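Local coordinates for protein putative O-GlcNAcase nagJ (PDB 6PV5) that probably acts as a family 84 glycoside hydrolase with hexosaminidase activity, this piece of the longer protein containing its catalytic barrel domain, at residues Y229-Y238 with D280-L291. Residues are numbered along the deposited sequence; the frame is centred on the assembly and turned at random.
Sequences YHREKWREPY and DFKALINKAETL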
ATOM      1  N   TYR A 229     -18.899 -14.853   7.933  1.00 42.35           N
ATOM      2  CA  TYR A 229     -19.660 -13.918   8.747  1.00 46.88           C
ATOM      3  C   TYR A 229     -19.594 -12.512   8.158  1.00 51.83           C
ATOM      4  O   TYR A 229     -20.226 -11.575   8.654  1.00 42.37           O
ATOM      5  CB  TYR A 229     -19.172 -13.948  10.201  1.00 50.65           C
ATOM      6  CG  TYR A 229     -19.462 -15.275  10.852  1.00 60.97           C
ATOM      7  CD1 TYR A 229     -18.511 -16.286  10.865  1.00 64.38           C
ATOM      8  CD2 TYR A 229     -20.720 -15.555  11.367  1.00 59.57           C
ATOM      9  CE1 TYR A 229     -18.787 -17.529  11.412  1.00 67.73           C
ATOM     10  CE2 TYR A 229     -21.012 -16.793  11.917  1.00 65.79           C
ATOM     11  CZ  TYR A 229     -20.043 -17.782  11.939  1.00 69.69           C
ATOM     12  OH  TYR A 229     -20.316 -19.000  12.490  1.00 80.91           O
ATOM     13  N   HIS A 230     -18.798 -12.354   7.101  1.00 50.15           N
ATOM     14  CA  HIS A 230     -18.818 -11.083   6.411  1.00 45.63           C
ATOM     15  C   HIS A 230     -19.795 -11.188   5.239  1.00 44.19           C
ATOM     16  O   HIS A 230     -20.196 -10.160   4.709  1.00 46.88           O
ATOM     17  CB  HIS A 230     -17.387 -10.616   6.079  1.00 47.98           C
ATOM     18  CG  HIS A 230     -17.114 -10.665   4.615  1.00 51.94           C
ATOM     19  ND1 HIS A 230     -17.103 -11.856   3.907  1.00 53.07           N
ATOM     20  CD2 HIS A 230     -16.940  -9.678   3.711  1.00 51.87           C
ATOM     21  CE1 HIS A 230     -16.903 -11.601   2.630  1.00 59.05           C
ATOM     22  NE2 HIS A 230     -16.799 -10.273   2.489  1.00 55.86           N
ATOM     23  N   ARG A 231     -20.198 -12.419   4.866  1.00 43.95           N
ATOM     24  CA  ARG A 231     -20.882 -12.658   3.598  1.00 45.49           C
ATOM     25  C   ARG A 231     -21.976 -13.727   3.682  1.00 49.17           C
ATOM     26  O   ARG A 231     -23.159 -13.396   3.678  1.00 51.52           O
ATOM     27  CB  ARG A 231     -19.895 -13.024   2.483  1.00 43.01           C
ATOM     28  CG  ARG A 231     -20.511 -13.031   1.090  1.00 42.41           C
ATOM     29  CD  ARG A 231     -19.582 -13.508  -0.013  1.00 47.93           C
ATOM     30  NE  ARG A 231     -20.356 -13.624  -1.244  1.00 54.44           N
ATOM     31  CZ  ARG A 231     -20.855 -14.757  -1.737  1.00 60.40           C
ATOM     32  NH1 ARG A 231     -21.561 -14.743  -2.858  1.00 65.19           N
ATOM     33  NH2 ARG A 231     -20.649 -15.903  -1.114  1.00 56.35           N
ATOM     34  N   GLU A 232     -21.600 -15.015   3.613  1.00 53.58           N
ATOM     35  CA  GLU A 232     -22.595 -16.080   3.557  1.00 53.93           C
ATOM     36  C   GLU A 232     -23.477 -16.015   4.804  1.00 53.05           C
ATOM     37  O   GLU A 232     -24.695 -16.154   4.718  1.00 56.71           O
ATOM     38  CB  GLU A 232     -21.961 -17.470   3.495  1.00 58.36           C
ATOM     39  CG  GLU A 232     -21.706 -17.974   2.085  1.00 70.26           C
ATOM     40  CD  GLU A 232     -20.289 -17.757   1.573  1.00 72.86           C
ATOM     41  OE1 GLU A 232     -19.562 -16.905   2.145  1.00 61.54           O
ATOM     42  OE2 GLU A 232     -19.912 -18.445   0.599  1.00 81.21           O
ATOM     43  N   LYS A 233     -22.839 -15.799   5.956  1.00 48.33           N
ATOM     44  CA  LYS A 233     -23.539 -15.710   7.225  1.00 50.42           C
ATOM     45  C   LYS A 233     -23.521 -14.273   7.741  1.00 44.24           C
ATOM     46  O   LYS A 233     -23.239 -14.054   8.915  1.00 38.92           O
ATOM     47  CB  LYS A 233     -22.791 -16.556   8.260  1.00 53.37           C
ATOM     48  CG  LYS A 233     -22.687 -18.046   7.970  1.00 60.65           C
ATOM     49  CD  LYS A 233     -22.071 -18.804   9.136  1.00 61.43           C
ATOM     50  CE  LYS A 233     -21.630 -20.207   8.775  1.00 63.44           C
ATOM     51  NZ  LYS A 233     -22.776 -21.120   8.555  1.00 57.55           N
ATOM     52  N   TRP A 234     -23.798 -13.286   6.874  1.00 44.84           N
ATOM     53  CA  TRP A 234     -23.712 -11.887   7.292  1.00 42.71           C
ATOM     54  C   TRP A 234     -24.704 -11.558   8.407  1.00 40.67           C
ATOM     55  O   TRP A 234     -24.454 -10.652   9.194  1.00 43.18           O
ATOM     56  CB  TRP A 234     -23.900 -10.915   6.125  1.00 36.02           C
ATOM     57  CG  TRP A 234     -25.234 -11.019   5.461  1.00 36.11           C
ATOM     58  CD1 TRP A 234     -25.573 -11.867   4.452  1.00 36.47           C
ATOM     59  CD2 TRP A 234     -26.416 -10.244   5.749  1.00 36.32           C
ATOM     60  NE1 TRP A 234     -26.873 -11.663   4.073  1.00 39.67           N
ATOM     61  CE2 TRP A 234     -27.415 -10.668   4.851  1.00 36.12           C
ATOM     62  CE3 TRP A 234     -26.726  -9.238   6.672  1.00 41.15           C
ATOM     63  CZ2 TRP A 234     -28.703 -10.132   4.851  1.00 38.93           C
ATOM     64  CZ3 TRP A 234     -27.994  -8.691   6.659  1.00 43.22           C
ATOM     65  CH2 TRP A 234     -28.971  -9.141   5.766  1.00 39.00           C
ATOM     66  N   ARG A 235     -25.833 -12.269   8.447  1.00 43.46           N
ATOM     67  CA  ARG A 235     -26.839 -12.017   9.471  1.00 48.06           C
ATOM     68  C   ARG A 235     -26.341 -12.440  10.854  1.00 50.95           C
ATOM     69  O   ARG A 235     -26.742 -11.848  11.853  1.00 50.89           O
ATOM     70  CB  ARG A 235     -28.138 -12.746   9.128  1.00 43.01           C
ATOM     71  CG  ARG A 235     -28.845 -12.186   7.906  1.00 41.95           C
ATOM     72  CD  ARG A 235     -29.793 -13.265   7.441  1.00 42.35           C
ATOM     73  NE  ARG A 235     -30.523 -12.920   6.228  1.00 46.46           N
ATOM     74  CZ  ARG A 235     -30.136 -13.234   4.996  1.00 49.83           C
ATOM     75  NH1 ARG A 235     -29.011 -13.903   4.798  1.00 50.24           N
ATOM     76  NH2 ARG A 235     -30.881 -12.883   3.963  1.00 47.70           N
ATOM     77  N   GLU A 236     -25.445 -13.439  10.902  1.00 51.42           N
ATOM     78  CA  GLU A 236     -25.092 -14.102  12.148  1.00 50.28           C
ATOM     79  C   GLU A 236     -23.969 -13.354  12.860  1.00 53.35           C
ATOM     80  O   GLU A 236     -22.979 -12.961  12.249  1.00 56.43           O
ATOM     81  CB  GLU A 236     -24.737 -15.570  11.909  1.00 51.87           C
ATOM     82  CG  GLU A 236     -25.774 -16.328  11.099  1.00 53.68           C
ATOM     83  CD  GLU A 236     -25.494 -17.815  10.906  1.00 62.57           C
ATOM     84  OE1 GLU A 236     -24.676 -18.385  11.690  1.00 66.42           O
ATOM     85  OE2 GLU A 236     -26.083 -18.411   9.967  1.00 56.08           O
ATOM     86  N   PRO A 237     -24.085 -13.127  14.186  1.00 56.14           N
ATOM     87  CA  PRO A 237     -23.004 -12.505  14.954  1.00 60.39           C
ATOM     88  C   PRO A 237     -21.784 -13.424  15.014  1.00 58.44           C
ATOM     89  O   PRO A 237     -21.893 -14.609  14.698  1.00 56.25           O
ATOM     90  CB  PRO A 237     -23.633 -12.320  16.345  1.00 63.45           C
ATOM     91  CG  PRO A 237     -24.723 -13.367  16.412  1.00 59.31           C
ATOM     92  CD  PRO A 237     -25.270 -13.430  15.003  1.00 59.96           C
ATOM     93  N   TYR A 238     -20.626 -12.876  15.409  1.00 54.22           N
ATOM     94  CA  TYR A 238     -19.443 -13.715  15.547  1.00 59.76           C
ATOM     95  C   TYR A 238     -19.599 -14.667  16.731  1.00 62.64           C
ATOM     96  O   TYR A 238     -19.871 -14.227  17.850  1.00 59.45           O
ATOM     97  CB  TYR A 238     -18.148 -12.903  15.640  1.00 59.04           C
ATOM     98  CG  TYR A 238     -17.544 -12.572  14.297  1.00 63.39           C
ATOM     99  CD1 TYR A 238     -16.928 -13.543  13.515  1.00 56.02           C
ATOM    100  CD2 TYR A 238     -17.623 -11.284  13.789  1.00 62.42           C
ATOM    101  CE1 TYR A 238     -16.390 -13.235  12.274  1.00 56.84           C
ATOM    102  CE2 TYR A 238     -17.084 -10.959  12.556  1.00 58.56           C
ATOM    103  CZ  TYR A 238     -16.472 -11.937  11.793  1.00 55.62           C
ATOM    104  OH  TYR A 238     -15.967 -11.586  10.578  1.00 50.77           O
ATOM    105  N   ASP A 280     -34.565  -8.707   6.928  1.00 54.50           N
ATOM    106  CA  ASP A 280     -33.180  -8.603   6.483  1.00 47.59           C
ATOM    107  C   ASP A 280     -32.578  -7.293   6.971  1.00 46.54           C
ATOM    108  O   ASP A 280     -31.457  -7.293   7.470  1.00 46.45           O
ATOM    109  CB  ASP A 280     -33.032  -8.873   4.985  1.00 51.25           C
ATOM    110  CG  ASP A 280     -32.916 -10.356   4.687  1.00 54.93           C
ATOM    111  OD1 ASP A 280     -32.621 -11.119   5.636  1.00 55.39           O
ATOM    112  OD2 ASP A 280     -33.130 -10.745   3.521  1.00 58.25           O
ATOM    113  N   PHE A 281     -33.351  -6.196   6.903  1.00 47.98           N
ATOM    114  CA  PHE A 281     -32.849  -4.925   7.408  1.00 44.04           C
ATOM    115  C   PHE A 281     -32.590  -4.969   8.915  1.00 45.71           C
ATOM    116  O   PHE A 281     -31.640  -4.348   9.403  1.00 46.99           O
ATOM    117  CB  PHE A 281     -33.716  -3.728   6.979  1.00 45.42           C
ATOM    118  CG  PHE A 281     -32.995  -2.432   7.244  1.00 42.08           C
ATOM    119  CD1 PHE A 281     -33.076  -1.816   8.481  1.00 41.30           C
ATOM    120  CD2 PHE A 281     -32.138  -1.891   6.293  1.00 43.65           C
ATOM    121  CE1 PHE A 281     -32.352  -0.663   8.753  1.00 45.38           C
ATOM    122  CE2 PHE A 281     -31.410  -0.743   6.566  1.00 39.20           C
ATOM    123  CZ  PHE A 281     -31.505  -0.140   7.799  1.00 45.03           C
ATOM    124  N   LYS A 282     -33.459  -5.662   9.672  1.00 49.62           N
ATOM    125  CA  LYS A 282     -33.285  -5.760  11.121  1.00 48.08           C
ATOM    126  C   LYS A 282     -32.048  -6.605  11.429  1.00 43.42           C
ATOM    127  O   LYS A 282     -31.229  -6.250  12.283  1.00 45.76           O
ATOM    128  CB  LYS A 282     -34.560  -6.297  11.790  1.00 50.32           C
ATOM    129  N   ALA A 283     -31.903  -7.711  10.688  1.00 44.22           N
ATOM    130  CA  ALA A 283     -30.707  -8.542  10.738  1.00 45.52           C
ATOM    131  C   ALA A 283     -29.454  -7.675  10.592  1.00 47.10           C
ATOM    132  O   ALA A 283     -28.540  -7.767  11.415  1.00 46.62           O
ATOM    133  CB  ALA A 283     -30.791  -9.614   9.677  1.00 42.62           C
ATOM    134  N   LEU A 284     -29.464  -6.783   9.584  1.00 42.98           N
ATOM    135  CA  LEU A 284     -28.325  -5.935   9.268  1.00 44.67           C
ATOM    136  C   LEU A 284     -28.018  -5.014  10.442  1.00 45.67           C
ATOM    137  O   LEU A 284     -26.861  -4.896  10.865  1.00 46.53           O
ATOM    138  CB  LEU A 284     -28.612  -5.147   7.983  1.00 45.80           C
ATOM    139  CG  LEU A 284     -27.558  -4.126   7.539  1.00 48.58           C
ATOM    140  CD1 LEU A 284     -26.188  -4.772   7.343  1.00 45.62           C
ATOM    141  CD2 LEU A 284     -28.005  -3.445   6.248  1.00 45.25           C
ATOM    142  N   ILE A 285     -29.069  -4.382  10.981  1.00 45.68           N
ATOM    143  CA  ILE A 285     -28.887  -3.482  12.110  1.00 43.05           C
ATOM    144  C   ILE A 285     -28.282  -4.268  13.270  1.00 38.72           C
ATOM    145  O   ILE A 285     -27.343  -3.802  13.913  1.00 37.89           O
ATOM    146  CB  ILE A 285     -30.234  -2.824  12.486  1.00 47.94           C
ATOM    147  CG1 ILE A 285     -30.643  -1.788  11.436  1.00 45.99           C
ATOM    148  CG2 ILE A 285     -30.197  -2.241  13.902  1.00 42.40           C
ATOM    149  CD1 ILE A 285     -29.781  -0.538  11.434  1.00 46.44           C
ATOM    150  N   ASN A 286     -28.848  -5.449  13.539  1.00 40.45           N
ATOM    151  CA  ASN A 286     -28.385  -6.272  14.651  1.00 48.68           C
ATOM    152  C   ASN A 286     -26.894  -6.581  14.499  1.00 43.62           C
ATOM    153  O   ASN A 286     -26.102  -6.247  15.382  1.00 45.02           O
ATOM    154  CB  ASN A 286     -29.204  -7.553  14.833  1.00 48.73           C
ATOM    155  CG  ASN A 286     -28.826  -8.324  16.087  1.00 58.78           C
ATOM    156  OD1 ASN A 286     -28.654  -7.748  17.168  1.00 57.01           O
ATOM    157  ND2 ASN A 286     -28.698  -9.636  15.960  1.00 55.92           N
ATOM    158  N   LYS A 287     -26.519  -7.207  13.372  1.00 46.08           N
ATOM    159  CA  LYS A 287     -25.123  -7.533  13.100  1.00 38.75           C
ATOM    160  C   LYS A 287     -24.236  -6.325  13.376  1.00 39.03           C
ATOM    161  O   LYS A 287     -23.222  -6.417  14.072  1.00 40.62           O
ATOM    162  CB  LYS A 287     -24.960  -8.023  11.658  1.00 44.86           C
ATOM    163  CG  LYS A 287     -23.559  -8.516  11.310  1.00 45.53           C
ATOM    164  CD  LYS A 287     -22.956  -9.454  12.341  1.00 44.58           C
ATOM    165  CE  LYS A 287     -21.700 -10.136  11.840  1.00 48.23           C
ATOM    166  NZ  LYS A 287     -21.990 -10.962  10.644  1.00 45.69           N
ATOM    167  N   ALA A 288     -24.640  -5.166  12.856  1.00 41.87           N
ATOM    168  CA  ALA A 288     -23.813  -3.986  13.039  1.00 45.53           C
ATOM    169  C   ALA A 288     -23.676  -3.640  14.520  1.00 41.64           C
ATOM    170  O   ALA A 288     -22.683  -3.036  14.917  1.00 43.16           O
ATOM    171  CB  ALA A 288     -24.372  -2.830  12.234  1.00 42.50           C
ATOM    172  N   GLU A 289     -24.700  -3.970  15.319  1.00 50.46           N
ATOM    173  CA  GLU A 289     -24.732  -3.648  16.748  1.00 59.81           C
ATOM    174  C   GLU A 289     -23.706  -4.498  17.504  1.00 50.71           C
ATOM    175  O   GLU A 289     -22.936  -3.985  18.319  1.00 50.51           O
ATOM    176  CB  GLU A 289     -26.128  -3.884  17.346  1.00 65.79           C
ATOM    177  CG  GLU A 289     -27.230  -3.005  16.772  1.00 71.77           C
ATOM    178  CD  GLU A 289     -27.478  -1.684  17.481  1.00 76.49           C
ATOM    179  OE1 GLU A 289     -26.666  -1.313  18.355  1.00 71.40           O
ATOM    180  OE2 GLU A 289     -28.496  -1.029  17.160  1.00 85.80           O
ATOM    181  N   THR A 290     -23.727  -5.807  17.224  1.00 52.42           N
ATOM    182  CA  THR A 290     -22.694  -6.749  17.630  1.00 55.39           C
ATOM    183  C   THR A 290     -21.326  -6.111  17.426  1.00 55.26           C
ATOM    184  O   THR A 290     -20.585  -5.886  18.376  1.00 58.81           O
ATOM    185  CB  THR A 290     -22.762  -8.005  16.758  1.00 56.60           C
ATOM    186  OG1 THR A 290     -24.088  -8.522  16.861  1.00 62.28           O
ATOM    187  CG2 THR A 290     -21.741  -9.060  17.123  1.00 66.84           C
ATOM    188  N   LEU A 291     -21.030  -5.781  16.166  1.00 52.38           N
ATOM    189  CA  LEU A 291     -19.701  -5.340  15.787  1.00 47.19           C
ATOM    190  C   LEU A 291     -19.382  -4.043  16.515  1.00 48.47           C
ATOM    191  O   LEU A 291     -18.231  -3.801  16.891  1.00 47.20           O
ATOM    192  CB  LEU A 291     -19.698  -5.183  14.264  1.00 50.05           C
ATOM    193  CG  LEU A 291     -19.939  -6.500  13.527  1.00 48.14           C
ATOM    194  CD1 LEU A 291     -20.676  -6.297  12.209  1.00 49.62           C
ATOM    195  CD2 LEU A 291     -18.629  -7.256  13.334  1.00 46.73           C
TER
HETATM  196  O   HOH W   1     -28.366 -10.018  12.826  1.00 49.61           O
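Lys287 reaches from its helix into the curl of segment 229-238 and gives its ammonium group to three backbone carbonyls. CG lies anti to the backbone N (chi1 -174°), and bends at chi2 and chi4 bring NZ among the carbonyl oxygens of the loop. The bond to Tyr229 O, 2.7 Å from Lys287 NZ, lies in the carbonyl plane on a lone pair; Trp234 O and Glu236 O are each met from above theirs, the latter 2.7 Å from Lys287 NZ. Three bonds thus grip the buried amine and tie together Tyr229, Trp234 and Glu236, around two overlapping type I beta turns (Arg231-Trp234 and Lys233-Glu236). This loop follows the second strand of the parallel (beta/alpha)8 barrel of the catalytic domain, and the helix, 274-294, follows the third. Toward the N-terminal end of segment 280-291, Asp280 meets Arg235 of the loop, whose guanidinium lies over Trp234, with Trp234 CZ2 3.4 Å above the guanidinium centre. Arg235 NE meets Asp280 OD1 at 2.8 Å from above the carboxylate plane in a bent bond (149° at the hydrogen), the planar groups turned 53° apart; Arg235 NH2 adds weak bonds to both carboxylate oxygens. Asp269 accepts Trp234 NE1 on OD1 and forms a salt bridge to Arg235 NH1 through OD2. The far edge of the indole points at the helix, Trp234 CZ3 lying 3.8 Å from Leu284 CB, and Ala283 CB packs against Arg235 CG at 3.7 Å. Pro237 CB rests on Thr290 CG2, 3.8 Å away.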